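Local coordinates for NANS (YJHS), A 9-O-acetyl N-acetylneuraminic acid esterase (Escherichia coli O157:H7 EDL933, PDB 3PT5), which hydrolyses the 9-O-acetyl group of 9-O-acetyl-N-acetylneuraminic acid, probably allowing the bacterium to grow on this sialic acid of its mammalian host, at residues Val23-Gly28 with Leu125-Cys130; Gln54-Ala59 with Cys79-Gln84; Val268-Gln273 with Asp324-Ala329. All blocks are in the same frame, centred on the assembly; numbering follows the deposited sequence.

Contact 1: residues Val23-Gly28 with Leu125-Cys130; sequences VLTVAG and LIVPCC
V127 keeps CG1 anti to its backbone N (chi1 -176°), which leaves CG2 beside the N and aimed obliquely at V23. V23 also has CG1 anti to N, so V23 CG1 and V127 CG2 meet at 3.8 Å. On the other face of the sheet I126 places CG1 beside its backbone N (chi1 -65°) and CG2 anti to it. The two branches diverge: I126 CD1 lies 3.8 Å from L24 CB, while I126 CG2 touches V26 CG2. I126 therefore spans two neighbours of the adjacent strand. T25 OG1 rests on V127 CB at 3.6 Å, but its hydrogen bond is with T171 OG1 of the helix 162-176.

The backbones run parallel, in a ladder of four bonds. L24 N donates to L125 O at 3.0 Å, and L24 O accepts V127 N. V26 N reaches V127 O at 2.9 Å and is almost straight (176°), although it comes from above the carbonyl plane. V26 O then takes C129 N nearly along its C=O axis, at 2.8 Å. L24 thus brackets I126 and V26 brackets P128, the usual parallel pattern. The buried C129 O finds no partner in the model. C130 SG lies against A27 CA at 3.6 Å. G28 ends the strand with backbone angles suited to a residue lacking CB.

All twelve residues are buried. Strands 20-28 and 122-130 are central neighbours in the mixed sheet, and helix 162-176 packs on the face of T25 and V127. This is the parallel core of the SGNH hydrolase fold, in which the first strand typically runs into the sequence block bearing the nucleophilic serine; G28 probably opens that block here.

Contact 2: residues Gln54-Ala59 with Cys79-Gln84; sequences QLARFA and CPHDVQ
F58 lays its ring over the imidazole of H81, with CD2 above the middle of the smaller ring. The two planes are 25° apart and the centroids 4.1 Å, a face-to-face stack in which H81 CG sits toward the rim of the phenyl ring. F58 CG lies beside its own backbone N, anti to the carbonyl carbon, and CD2 is the ring atom nearest the imidazole. The far edge of the ring meets the carbonyl of D82, with F58 CE1 3.2 Å from D82 O. H81 NE2 is hydrogen-bonded to H60 O, which helps to fix the rotation of the imidazole.

The backbone of H81 is gripped at both ends. Q54 has its CG in the crowded position between N and the carbonyl carbon (chi1 67°), and the rest of the chain is extended. Q54 OE1 accepts H81 N at 2.8 Å, in the amide plane and on a lone pair. Q54 NE2 donates to a water at 2.8 Å, and that water donates to C79 O. Q54 NE2 also bonds P75 O.

At the other end R57 NE donates to H81 O at 2.9 Å. The oxygen lies in the guanidinium plane, but the donor stands above the carbonyl plane. R57 is bent at chi3 (-54°), and V83 CG2 packs over one guanidinium face, 3.7 Å from R57 CZ. R57 NH1 continues to P128 O, and R57 NH2 forms a salt bridge with D166. Together these partners would fix the rotation of the guanidinium.

The contact ties the chain leaving strand 52-55 to the loop after strand 73-75. That loop bends sharply at H81, where D82 N makes a weak bond to P80 O: an inverse gamma turn.

Contact 3: residues Val268-Gln273 with Asp324-Ala329; sequences VDFQQQ and DRFVEA
Helix 315-335, the last of the chain, packs here against the end of edge strand 265-268, one of the two outermost in the sheet, and the loop that leaves it. V268 points at the helix. Its CG1 stands over the centre of the F326 ring, 4.2 Å from the centroid and 4° off the normal, a clear CH-pi contact. V268 CG2 reaches further along and touches A329 CB at 3.8 Å. F270 meets F326 differently: F270 CZ, at the edge of its own ring, comes to 3.8 Å from F326 CE1. F234 of strand 233-236 also touches V268, F326 and A329, so this is the usual layering of a helix on a sheet in an alpha/beta/alpha fold.

Outside this apolar patch, R325 grips D269 side-on with two nitrogens. R325 NE donates to the backbone D269 O at 2.8 Å, in the carbonyl plane. R325 NH2 forms a salt bridge with D269 OD1 at 2.9 Å, meeting it nearly along the C-O axis. D269 holds CG in the crowded position between N and the carbonyl carbon (chi1 68°), which swings the carboxylate back beside its own carbonyl. R325 is folded at chi2 and chi3. One turn on, E328 OE1 offers its syn lone pair to R325 NH1 at 3.0 Å, completing a three-residue salt-bridge network.

Contacts 1 and 2 are buried and meet directly; contact 3 is partly buried and touches neither. Strand 122-130 joins the first two: it pairs with 20-28 in contact 1 and neighbours strand 52-55, where contact 2 begins. The link is polar, with D82 OD1 probably accepting a hydrogen bond from C130 N. Contact 3 lies at edge strand 265-268, one of the two outermost, its centre about 25 Å from that of contact 2, on opposite sides of the chain's centre. Chemistry follows position. Contact 1 relies on a backbone ladder and aliphatic packing, contact 2 on a ring stack and side chains gripping a loop, contact 3 on apolar packing bordered by charges.

Contact 1: residues Val23-Gly28 with Leu125-Cys130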
ATOM      1  N   VAL A  23      -8.015  -6.396 -10.266  1.00 11.84           N
ATOM      2  CA  VAL A  23      -8.142  -5.428  -9.177  1.00 12.08           C
ATOM      3  C   VAL A  23      -7.329  -5.928  -7.977  1.00 12.39           C
ATOM      4  O   VAL A  23      -7.430  -7.092  -7.590  1.00 10.87           O
ATOM      5  CB  VAL A  23      -9.627  -5.192  -8.785  1.00 13.44           C
ATOM      6  CG1 VAL A  23      -9.727  -4.360  -7.517  1.00 12.03           C
ATOM      7  CG2 VAL A  23     -10.420  -4.520  -9.928  1.00 12.04           C
ATOM      8  N   LEU A  24      -6.486  -5.048  -7.426  1.00 11.81           N
ATOM      9  CA  LEU A  24      -5.727  -5.369  -6.217  1.00 11.10           C
ATOM     10  C   LEU A  24      -5.917  -4.211  -5.244  1.00 10.90           C
ATOM     11  O   LEU A  24      -5.672  -3.074  -5.605  1.00 10.76           O
ATOM     12  CB  LEU A  24      -4.248  -5.559  -6.560  1.00 12.59           C
ATOM     13  CG  LEU A  24      -3.288  -6.070  -5.490  1.00 14.62           C
ATOM     14  CD1 LEU A  24      -3.531  -7.579  -5.204  1.00 14.20           C
ATOM     15  CD2 LEU A  24      -1.855  -5.829  -5.939  1.00 16.98           C
ATOM     16  N   THR A  25      -6.406  -4.507  -4.036  1.00  9.35           N
ATOM     17  CA  THR A  25      -6.548  -3.491  -2.988  1.00 10.12           C
ATOM     18  C   THR A  25      -5.254  -3.439  -2.179  1.00  9.81           C
ATOM     19  O   THR A  25      -4.670  -4.447  -1.904  1.00  9.93           O
ATOM     20  CB  THR A  25      -7.731  -3.825  -2.075  1.00 11.32           C
ATOM     21  OG1 THR A  25      -8.933  -3.713  -2.854  1.00 10.21           O
ATOM     22  CG2 THR A  25      -7.829  -2.849  -0.900  1.00 10.94           C
ATOM     23  N   VAL A  26      -4.830  -2.233  -1.805  1.00  9.14           N
ATOM     24  CA  VAL A  26      -3.603  -2.035  -1.038  1.00 10.26           C
ATOM     25  C   VAL A  26      -4.012  -1.258   0.185  1.00 10.17           C
ATOM     26  O   VAL A  26      -4.641  -0.205   0.055  1.00 11.43           O
ATOM     27  CB  VAL A  26      -2.513  -1.290  -1.854  1.00 10.61           C
ATOM     28  CG1 VAL A  26      -1.247  -1.136  -1.017  1.00 11.35           C
ATOM     29  CG2 VAL A  26      -2.199  -2.095  -3.110  1.00 10.73           C
ATOM     30  N   ALA A  27      -3.724  -1.795   1.373  1.00  9.78           N
ATOM     31  CA  ALA A  27      -4.233  -1.159   2.591  1.00  9.04           C
ATOM     32  C   ALA A  27      -3.282  -1.363   3.769  1.00  8.44           C
ATOM     33  O   ALA A  27      -2.347  -2.199   3.723  1.00  9.01           O
ATOM     34  CB  ALA A  27      -5.623  -1.724   2.912  1.00  9.89           C
ATOM     35  N   GLY A  28      -3.503  -0.579   4.833  1.00  8.29           N
ATOM     36  CA  GLY A  28      -2.699  -0.643   6.009  1.00  7.82           C
ATOM     37  C   GLY A  28      -2.176   0.692   6.461  1.00  7.96           C
ATOM     38  O   GLY A  28      -2.840   1.708   6.261  1.00  7.87           O
ATOM     39  N   LEU A 125      -5.809  -2.484 -11.793  1.00 10.64           N
ATOM     40  CA  LEU A 125      -6.494  -1.395 -11.084  1.00 11.61           C
ATOM     41  C   LEU A 125      -6.192  -1.542  -9.615  1.00 11.47           C
ATOM     42  O   LEU A 125      -6.652  -2.472  -8.969  1.00 11.26           O
ATOM     43  CB  LEU A 125      -8.016  -1.414 -11.292  1.00 12.09           C
ATOM     44  CG  LEU A 125      -8.830  -0.330 -10.562  1.00 13.21           C
ATOM     45  CD1 LEU A 125      -8.374   1.067 -10.944  1.00 12.89           C
ATOM     46  CD2 LEU A 125     -10.330  -0.515 -10.804  1.00 14.82           C
ATOM     47  N   ILE A 126      -5.382  -0.622  -9.087  1.00 10.99           N
ATOM     48  CA  ILE A 126      -5.050  -0.643  -7.660  1.00 11.70           C
ATOM     49  C   ILE A 126      -6.083   0.193  -6.890  1.00 11.46           C
ATOM     50  O   ILE A 126      -6.510   1.245  -7.367  1.00 11.84           O
ATOM     51  CB  ILE A 126      -3.622  -0.056  -7.441  1.00 10.91           C
ATOM     52  CG1 ILE A 126      -2.554  -0.949  -8.114  1.00 11.78           C
ATOM     53  CG2 ILE A 126      -3.304   0.189  -5.967  1.00 12.01           C
ATOM     54  CD1 ILE A 126      -2.644  -2.428  -7.885  1.00 13.26           C
ATOM     55  N   VAL A 127      -6.483  -0.307  -5.723  1.00 11.22           N
ATOM     56  CA  VAL A 127      -7.412   0.382  -4.832  1.00 11.06           C
ATOM     57  C   VAL A 127      -6.632   0.803  -3.544  1.00 10.84           C
ATOM     58  O   VAL A 127      -6.496   0.024  -2.623  1.00 10.77           O
ATOM     59  CB  VAL A 127      -8.670  -0.494  -4.491  1.00 10.55           C
ATOM     60  CG1 VAL A 127      -9.681   0.288  -3.631  1.00 11.74           C
ATOM     61  CG2 VAL A 127      -9.342  -1.001  -5.779  1.00 10.57           C
ATOM     62  N   PRO A 128      -6.086   2.046  -3.534  1.00 10.83           N
ATOM     63  CA  PRO A 128      -5.234   2.457  -2.420  1.00 10.57           C
ATOM     64  C   PRO A 128      -6.067   2.945  -1.239  1.00 11.25           C
ATOM     65  O   PRO A 128      -6.816   3.932  -1.356  1.00 11.82           O
ATOM     66  CB  PRO A 128      -4.321   3.542  -3.042  1.00 10.24           C
ATOM     67  CG  PRO A 128      -5.061   4.036  -4.225  1.00 11.55           C
ATOM     68  CD  PRO A 128      -6.115   3.045  -4.617  1.00 11.67           C
ATOM     69  N   CYS A 129      -5.914   2.229  -0.120  1.00 11.25           N
ATOM     70  CA  CYS A 129      -6.637   2.512   1.126  1.00 11.54           C
ATOM     71  C   CYS A 129      -5.741   2.509   2.356  1.00 11.97           C
ATOM     72  O   CYS A 129      -6.094   1.894   3.348  1.00 14.06           O
ATOM     73  CB  CYS A 129      -7.788   1.512   1.309  1.00 11.43           C
ATOM     74  SG  CYS A 129      -8.929   1.437  -0.079  1.00 16.18           S
ATOM     75  N   CYS A 130      -4.583   3.173   2.269  1.00 11.20           N
ATOM     76  CA  CYS A 130      -3.637   3.190   3.385  1.00 11.64           C
ATOM     77  C   CYS A 130      -3.671   4.501   4.135  1.00 11.50           C
ATOM     78  O   CYS A 130      -4.039   5.544   3.584  1.00 11.85           O
ATOM     79  CB  CYS A 130      -2.222   2.970   2.868  1.00 10.54           C
ATOM     80  SG  CYS A 130      -2.005   1.542   1.800  1.00 13.17           S
TER

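Contact 2: residues Gln54-Ala59 with Cys79-Gln84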
ATOM      1  N   GLN A  54      -5.486   3.508 -10.893  1.00 10.29           N
ATOM      2  CA  GLN A  54      -5.891   3.475  -9.494  1.00 11.17           C
ATOM      3  C   GLN A  54      -7.225   4.160  -9.361  1.00 12.16           C
ATOM      4  O   GLN A  54      -7.636   4.890 -10.256  1.00 13.48           O
ATOM      5  CB  GLN A  54      -4.837   4.140  -8.589  1.00 10.96           C
ATOM      6  CG  GLN A  54      -4.690   5.687  -8.824  1.00  9.84           C
ATOM      7  CD  GLN A  54      -3.642   6.314  -7.951  1.00 10.40           C
ATOM      8  OE1 GLN A  54      -3.639   6.100  -6.729  1.00 12.02           O
ATOM      9  NE2 GLN A  54      -2.734   7.111  -8.558  1.00  9.04           N
ATOM     10  N   LEU A  55      -7.904   3.917  -8.252  1.00 12.26           N
ATOM     11  CA  LEU A  55      -9.092   4.692  -7.916  1.00 12.36           C
ATOM     12  C   LEU A  55      -8.691   5.985  -7.236  1.00 13.15           C
ATOM     13  O   LEU A  55      -8.041   5.969  -6.199  1.00 12.42           O
ATOM     14  CB  LEU A  55     -10.059   3.901  -7.036  1.00 12.48           C
ATOM     15  CG  LEU A  55     -10.836   2.695  -7.578  1.00 12.98           C
ATOM     16  CD1 LEU A  55     -11.887   2.315  -6.554  1.00 16.47           C
ATOM     17  CD2 LEU A  55     -11.524   2.980  -8.894  1.00 15.19           C
ATOM     18  N   ALA A  56      -9.099   7.109  -7.827  1.00 12.44           N
ATOM     19  CA  ALA A  56      -8.729   8.437  -7.302  1.00 13.77           C
ATOM     20  C   ALA A  56      -9.341   8.760  -5.948  1.00 13.37           C
ATOM     21  O   ALA A  56     -10.350   8.207  -5.552  1.00 12.17           O
ATOM     22  CB  ALA A  56      -9.126   9.538  -8.291  1.00 12.80           C
ATOM     23  N   ARG A  57      -8.714   9.717  -5.262  1.00 14.68           N
ATOM     24  CA  ARG A  57      -9.181  10.201  -3.973  1.00 14.40           C
ATOM     25  C   ARG A  57      -9.074  11.718  -3.915  1.00 15.30           C
ATOM     26  O   ARG A  57     -10.023  12.378  -3.471  1.00 16.53           O
ATOM     27  CB  ARG A  57      -8.385   9.588  -2.813  1.00 14.87           C
ATOM     28  CG  ARG A  57      -8.953   9.959  -1.440  1.00 12.99           C
ATOM     29  CD  ARG A  57      -8.158   9.358  -0.270  1.00 11.65           C
ATOM     30  NE  ARG A  57      -8.006   7.906  -0.373  1.00 11.27           N
ATOM     31  CZ  ARG A  57      -8.871   7.034   0.130  1.00 13.52           C
ATOM     32  NH1 ARG A  57      -8.668   5.725   0.006  1.00 13.25           N
ATOM     33  NH2 ARG A  57      -9.935   7.469   0.794  1.00 14.96           N
ATOM     34  N   PHE A  58      -7.932  12.252  -4.344  1.00 14.96           N
ATOM     35  CA  PHE A  58      -7.621  13.671  -4.127  1.00 15.41           C
ATOM     36  C   PHE A  58      -8.357  14.491  -5.179  1.00 16.27           C
ATOM     37  O   PHE A  58      -8.981  13.940  -6.089  1.00 16.42           O
ATOM     38  CB  PHE A  58      -6.112  13.916  -4.214  1.00 15.12           C
ATOM     39  CG  PHE A  58      -5.276  12.943  -3.375  1.00 14.86           C
ATOM     40  CD1 PHE A  58      -5.717  12.496  -2.123  1.00 16.54           C
ATOM     41  CD2 PHE A  58      -4.047  12.500  -3.841  1.00 15.65           C
ATOM     42  CE1 PHE A  58      -4.945  11.603  -1.383  1.00 13.07           C
ATOM     43  CE2 PHE A  58      -3.273  11.625  -3.099  1.00 13.80           C
ATOM     44  CZ  PHE A  58      -3.721  11.179  -1.884  1.00 13.15           C
ATOM     45  N   ALA A  59      -8.273  15.813  -5.062  1.00 16.51           N
ATOM     46  CA  ALA A  59      -8.983  16.693  -5.977  1.00 16.17           C
ATOM     47  C   ALA A  59      -8.268  16.812  -7.329  1.00 16.52           C
ATOM     48  O   ALA A  59      -8.857  17.257  -8.336  1.00 18.20           O
ATOM     49  CB  ALA A  59      -9.167  18.054  -5.304  1.00 16.52           C
ATOM     50  N   CYS A  79       3.278   7.763  -6.131  1.00 10.69           N
ATOM     51  CA  CYS A  79       2.722   8.297  -4.887  1.00 11.34           C
ATOM     52  C   CYS A  79       1.201   8.257  -4.938  1.00 11.70           C
ATOM     53  O   CYS A  79       0.581   9.228  -5.372  1.00 11.51           O
ATOM     54  CB  CYS A  79       3.246   9.722  -4.651  1.00 11.16           C
ATOM     55  SG  CYS A  79       2.951  10.295  -2.977  1.00 12.95           S
ATOM     56  N   PRO A  80       0.596   7.109  -4.566  1.00 11.49           N
ATOM     57  CA  PRO A  80      -0.824   6.874  -4.828  1.00 11.27           C
ATOM     58  C   PRO A  80      -1.810   7.659  -3.963  1.00 11.11           C
ATOM     59  O   PRO A  80      -1.448   8.360  -3.018  1.00 11.59           O
ATOM     60  CB  PRO A  80      -0.985   5.359  -4.521  1.00 11.84           C
ATOM     61  CG  PRO A  80       0.380   4.775  -4.663  1.00 11.73           C
ATOM     62  CD  PRO A  80       1.266   5.878  -4.106  1.00 12.34           C
ATOM     63  N   HIS A  81      -3.086   7.477  -4.298  1.00 10.60           N
ATOM     64  CA  HIS A  81      -4.210   8.140  -3.687  1.00 11.19           C
ATOM     65  C   HIS A  81      -4.701   7.461  -2.412  1.00 11.10           C
ATOM     66  O   HIS A  81      -5.869   7.157  -2.244  1.00 11.78           O
ATOM     67  CB  HIS A  81      -5.317   8.271  -4.725  1.00 10.51           C
ATOM     68  CG  HIS A  81      -5.157   9.456  -5.629  1.00 11.67           C
ATOM     69  ND1 HIS A  81      -3.974   9.775  -6.260  1.00 14.16           N
ATOM     70  CD2 HIS A  81      -6.051  10.409  -5.993  1.00  9.90           C
ATOM     71  CE1 HIS A  81      -4.149  10.876  -6.979  1.00 10.87           C
ATOM     72  NE2 HIS A  81      -5.402  11.270  -6.839  1.00 14.65           N
ATOM     73  N   ASP A  82      -3.768   7.221  -1.503  1.00 11.34           N
ATOM     74  CA  ASP A  82      -4.135   6.679  -0.197  1.00 10.98           C
ATOM     75  C   ASP A  82      -4.866   7.726   0.635  1.00 11.31           C
ATOM     76  O   ASP A  82      -4.948   8.899   0.239  1.00 11.58           O
ATOM     77  CB  ASP A  82      -2.871   6.141   0.475  1.00 11.68           C
ATOM     78  CG  ASP A  82      -2.355   4.837  -0.208  1.00 14.14           C
ATOM     79  OD1 ASP A  82      -3.081   3.823  -0.138  1.00 15.03           O
ATOM     80  OD2 ASP A  82      -1.241   4.819  -0.806  1.00 14.91           O
ATOM     81  N   VAL A  83      -5.409   7.314   1.783  1.00 10.96           N
ATOM     82  CA  VAL A  83      -6.156   8.217   2.649  1.00 12.16           C
ATOM     83  C   VAL A  83      -5.277   9.368   3.110  1.00 11.79           C
ATOM     84  O   VAL A  83      -5.735  10.531   3.203  1.00 12.12           O
ATOM     85  CB  VAL A  83      -6.700   7.461   3.880  1.00 12.05           C
ATOM     86  CG1 VAL A  83      -7.553   8.368   4.745  1.00 13.59           C
ATOM     87  CG2 VAL A  83      -7.475   6.219   3.441  1.00 13.21           C
ATOM     88  N   GLN A  84      -4.017   9.057   3.406  1.00 11.54           N
ATOM     89  CA  GLN A  84      -3.035  10.100   3.653  1.00 11.98           C
ATOM     90  C   GLN A  84      -2.320  10.543   2.382  1.00 12.32           C
ATOM     91  O   GLN A  84      -1.746   9.721   1.655  1.00 12.43           O
ATOM     92  CB  GLN A  84      -2.013   9.627   4.664  1.00 11.43           C
ATOM     93  CG  GLN A  84      -1.101  10.733   5.122  1.00 11.17           C
ATOM     94  CD  GLN A  84       0.008  10.218   5.984  1.00 11.67           C
ATOM     95  OE1 GLN A  84       0.211   8.993   6.087  1.00  8.80           O
ATOM     96  NE2 GLN A  84       0.767  11.130   6.579  1.00 14.28           N
TER
HETATM   97  O   HOH W   1      -0.905   9.218  -8.156  1.00 22.46           O

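Contact 3: residues Val268-Gln273 with Asp324-Ala329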
ATOM      1  N   VAL A 268       3.960 -12.337   3.686  1.00  9.69           N
ATOM      2  CA  VAL A 268       4.960 -11.967   2.708  1.00  9.67           C
ATOM      3  C   VAL A 268       6.139 -11.315   3.423  1.00 10.50           C
ATOM      4  O   VAL A 268       5.975 -10.259   4.005  1.00 10.74           O
ATOM      5  CB  VAL A 268       4.373 -10.988   1.625  1.00  9.89           C
ATOM      6  CG1 VAL A 268       5.453 -10.607   0.649  1.00  9.55           C
ATOM      7  CG2 VAL A 268       3.205 -11.612   0.902  1.00  9.98           C
ATOM      8  N   ASP A 269       7.330 -11.919   3.373  1.00 11.26           N
ATOM      9  CA  ASP A 269       8.477 -11.278   3.990  1.00 11.90           C
ATOM     10  C   ASP A 269       9.600 -10.922   3.026  1.00 11.05           C
ATOM     11  O   ASP A 269       9.550 -11.300   1.853  1.00 11.60           O
ATOM     12  CB  ASP A 269       8.949 -12.065   5.223  1.00 13.70           C
ATOM     13  CG  ASP A 269       9.536 -13.403   4.885  1.00 15.89           C
ATOM     14  OD1 ASP A 269       9.548 -13.816   3.708  1.00 21.09           O
ATOM     15  OD2 ASP A 269      10.021 -14.062   5.845  1.00 22.02           O
ATOM     16  N   PHE A 270      10.595 -10.161   3.495  1.00 10.68           N
ATOM     17  CA  PHE A 270      11.557  -9.544   2.572  1.00 10.23           C
ATOM     18  C   PHE A 270      13.003  -9.808   2.919  1.00 10.84           C
ATOM     19  O   PHE A 270      13.900  -9.607   2.088  1.00 11.45           O
ATOM     20  CB  PHE A 270      11.345  -8.018   2.570  1.00  9.77           C
ATOM     21  CG  PHE A 270       9.884  -7.617   2.535  1.00  8.79           C
ATOM     22  CD1 PHE A 270       9.099  -7.963   1.453  1.00  7.86           C
ATOM     23  CD2 PHE A 270       9.291  -6.913   3.618  1.00 11.21           C
ATOM     24  CE1 PHE A 270       7.749  -7.627   1.404  1.00  7.96           C
ATOM     25  CE2 PHE A 270       7.910  -6.579   3.579  1.00  9.58           C
ATOM     26  CZ  PHE A 270       7.147  -6.934   2.460  1.00  8.98           C
ATOM     27  N   GLN A 271      13.253 -10.195   4.168  1.00 11.46           N
ATOM     28  CA  GLN A 271      14.635 -10.395   4.548  1.00 12.94           C
ATOM     29  C   GLN A 271      14.796 -11.496   5.584  1.00 12.69           C
ATOM     30  O   GLN A 271      13.798 -12.013   6.137  1.00 12.76           O
ATOM     31  CB  GLN A 271      15.316  -9.081   4.936  1.00 15.34           C
ATOM     32  CG  GLN A 271      14.721  -8.349   6.065  1.00 15.34           C
ATOM     33  CD  GLN A 271      15.069  -6.829   6.127  1.00 15.38           C
ATOM     34  OE1 GLN A 271      14.298  -6.093   6.700  1.00 15.52           O
ATOM     35  NE2 GLN A 271      16.246  -6.388   5.613  1.00 13.83           N
ATOM     36  N   GLN A 272      16.055 -11.841   5.815  1.00 13.14           N
ATOM     37  CA  GLN A 272      16.414 -12.884   6.768  1.00 13.47           C
ATOM     38  C   GLN A 272      16.278 -12.412   8.203  1.00 13.37           C
ATOM     39  O   GLN A 272      16.292 -11.201   8.523  1.00 13.46           O
ATOM     40  CB  GLN A 272      17.864 -13.331   6.515  1.00 13.33           C
ATOM     41  CG  GLN A 272      18.170 -13.953   5.128  1.00 15.14           C
ATOM     42  CD  GLN A 272      18.023 -15.487   5.097  1.00 15.35           C
ATOM     43  OE1 GLN A 272      18.022 -16.162   6.130  1.00 17.70           O
ATOM     44  NE2 GLN A 272      17.869 -16.022   3.912  1.00 18.27           N
ATOM     45  N   GLN A 273      16.173 -13.381   9.095  1.00 13.72           N
ATOM     46  CA  GLN A 273      16.162 -13.093  10.510  1.00 14.14           C
ATOM     47  C   GLN A 273      17.349 -12.243  10.957  1.00 13.47           C
ATOM     48  O   GLN A 273      18.500 -12.550  10.640  1.00 13.66           O
ATOM     49  CB  GLN A 273      16.159 -14.410  11.264  1.00 15.86           C
ATOM     50  CG  GLN A 273      15.321 -14.394  12.495  1.00 20.00           C
ATOM     51  CD  GLN A 273      15.320 -15.735  13.175  1.00 24.04           C
ATOM     52  OE1 GLN A 273      14.373 -16.518  13.024  1.00 28.43           O
ATOM     53  NE2 GLN A 273      16.394 -16.030  13.900  1.00 25.11           N
ATOM     54  N   ASP A 324       8.876  -7.313  -5.514  1.00 10.87           N
ATOM     55  CA  ASP A 324       9.197  -8.677  -5.974  1.00 11.49           C
ATOM     56  C   ASP A 324       8.447  -9.705  -5.158  1.00 11.43           C
ATOM     57  O   ASP A 324       7.854 -10.620  -5.714  1.00 11.62           O
ATOM     58  CB  ASP A 324      10.693  -8.977  -5.844  1.00 12.40           C
ATOM     59  CG  ASP A 324      11.527  -8.319  -6.911  1.00 14.48           C
ATOM     60  OD1 ASP A 324      10.986  -7.849  -7.926  1.00 16.31           O
ATOM     61  OD2 ASP A 324      12.782  -8.288  -6.724  1.00 19.02           O
ATOM     62  N   ARG A 325       8.472  -9.551  -3.830  1.00  9.81           N
ATOM     63  CA  ARG A 325       7.978 -10.628  -2.959  1.00  9.97           C
ATOM     64  C   ARG A 325       6.451 -10.675  -2.997  1.00  9.67           C
ATOM     65  O   ARG A 325       5.848 -11.767  -2.976  1.00 10.03           O
ATOM     66  CB  ARG A 325       8.525 -10.455  -1.538  1.00  9.64           C
ATOM     67  CG  ARG A 325       9.993 -10.775  -1.413  1.00 10.48           C
ATOM     68  CD  ARG A 325      10.246 -12.301  -1.595  1.00 12.84           C
ATOM     69  NE  ARG A 325      10.100 -13.035  -0.332  1.00 16.68           N
ATOM     70  CZ  ARG A 325       9.965 -14.364  -0.196  1.00 18.89           C
ATOM     71  NH1 ARG A 325       9.866 -15.163  -1.245  1.00 20.83           N
ATOM     72  NH2 ARG A 325       9.881 -14.887   1.025  1.00 18.75           N
ATOM     73  N   PHE A 326       5.802  -9.514  -3.060  1.00  8.44           N
ATOM     74  CA  PHE A 326       4.341  -9.534  -3.247  1.00  8.38           C
ATOM     75  C   PHE A 326       3.940 -10.185  -4.543  1.00  8.50           C
ATOM     76  O   PHE A 326       3.015 -10.989  -4.544  1.00  9.33           O
ATOM     77  CB  PHE A 326       3.734  -8.128  -3.187  1.00  8.19           C
ATOM     78  CG  PHE A 326       3.452  -7.675  -1.781  1.00  8.49           C
ATOM     79  CD1 PHE A 326       4.323  -6.804  -1.128  1.00 10.31           C
ATOM     80  CD2 PHE A 326       2.320  -8.137  -1.114  1.00 11.38           C
ATOM     81  CE1 PHE A 326       4.085  -6.415   0.196  1.00  9.68           C
ATOM     82  CE2 PHE A 326       2.078  -7.742   0.212  1.00  9.90           C
ATOM     83  CZ  PHE A 326       2.973  -6.896   0.859  1.00 10.61           C
ATOM     84  N   VAL A 327       4.608  -9.812  -5.641  1.00  9.28           N
ATOM     85  CA  VAL A 327       4.264 -10.364  -6.939  1.00 10.29           C
ATOM     86  C   VAL A 327       4.494 -11.889  -6.951  1.00 10.47           C
ATOM     87  O   VAL A 327       3.660 -12.629  -7.472  1.00 11.58           O
ATOM     88  CB  VAL A 327       4.982  -9.628  -8.097  1.00 10.18           C
ATOM     89  CG1 VAL A 327       4.802 -10.353  -9.427  1.00 13.24           C
ATOM     90  CG2 VAL A 327       4.451  -8.158  -8.155  1.00 11.64           C
ATOM     91  N   GLU A 328       5.598 -12.351  -6.380  1.00 11.04           N
ATOM     92  CA  GLU A 328       5.830 -13.805  -6.272  1.00 11.72           C
ATOM     93  C   GLU A 328       4.644 -14.476  -5.534  1.00 11.29           C
ATOM     94  O   GLU A 328       4.147 -15.537  -5.949  1.00 11.00           O
ATOM     95  CB  GLU A 328       7.108 -14.088  -5.487  1.00 12.67           C
ATOM     96  CG  GLU A 328       8.429 -13.703  -6.129  1.00 19.86           C
ATOM     97  CD  GLU A 328       9.562 -13.676  -5.078  1.00 24.94           C
ATOM     98  OE1 GLU A 328       9.497 -14.500  -4.122  1.00 26.57           O
ATOM     99  OE2 GLU A 328      10.489 -12.818  -5.189  1.00 27.54           O
ATOM    100  N   ALA A 329       4.213 -13.876  -4.421  1.00 10.29           N
ATOM    101  CA  ALA A 329       3.118 -14.445  -3.633  1.00  9.35           C
ATOM    102  C   ALA A 329       1.768 -14.440  -4.340  1.00  9.80           C
ATOM    103  O   ALA A 329       0.977 -15.399  -4.226  1.00 10.02           O
ATOM    104  CB  ALA A 329       3.037 -13.777  -2.255  1.00 10.01           C
TER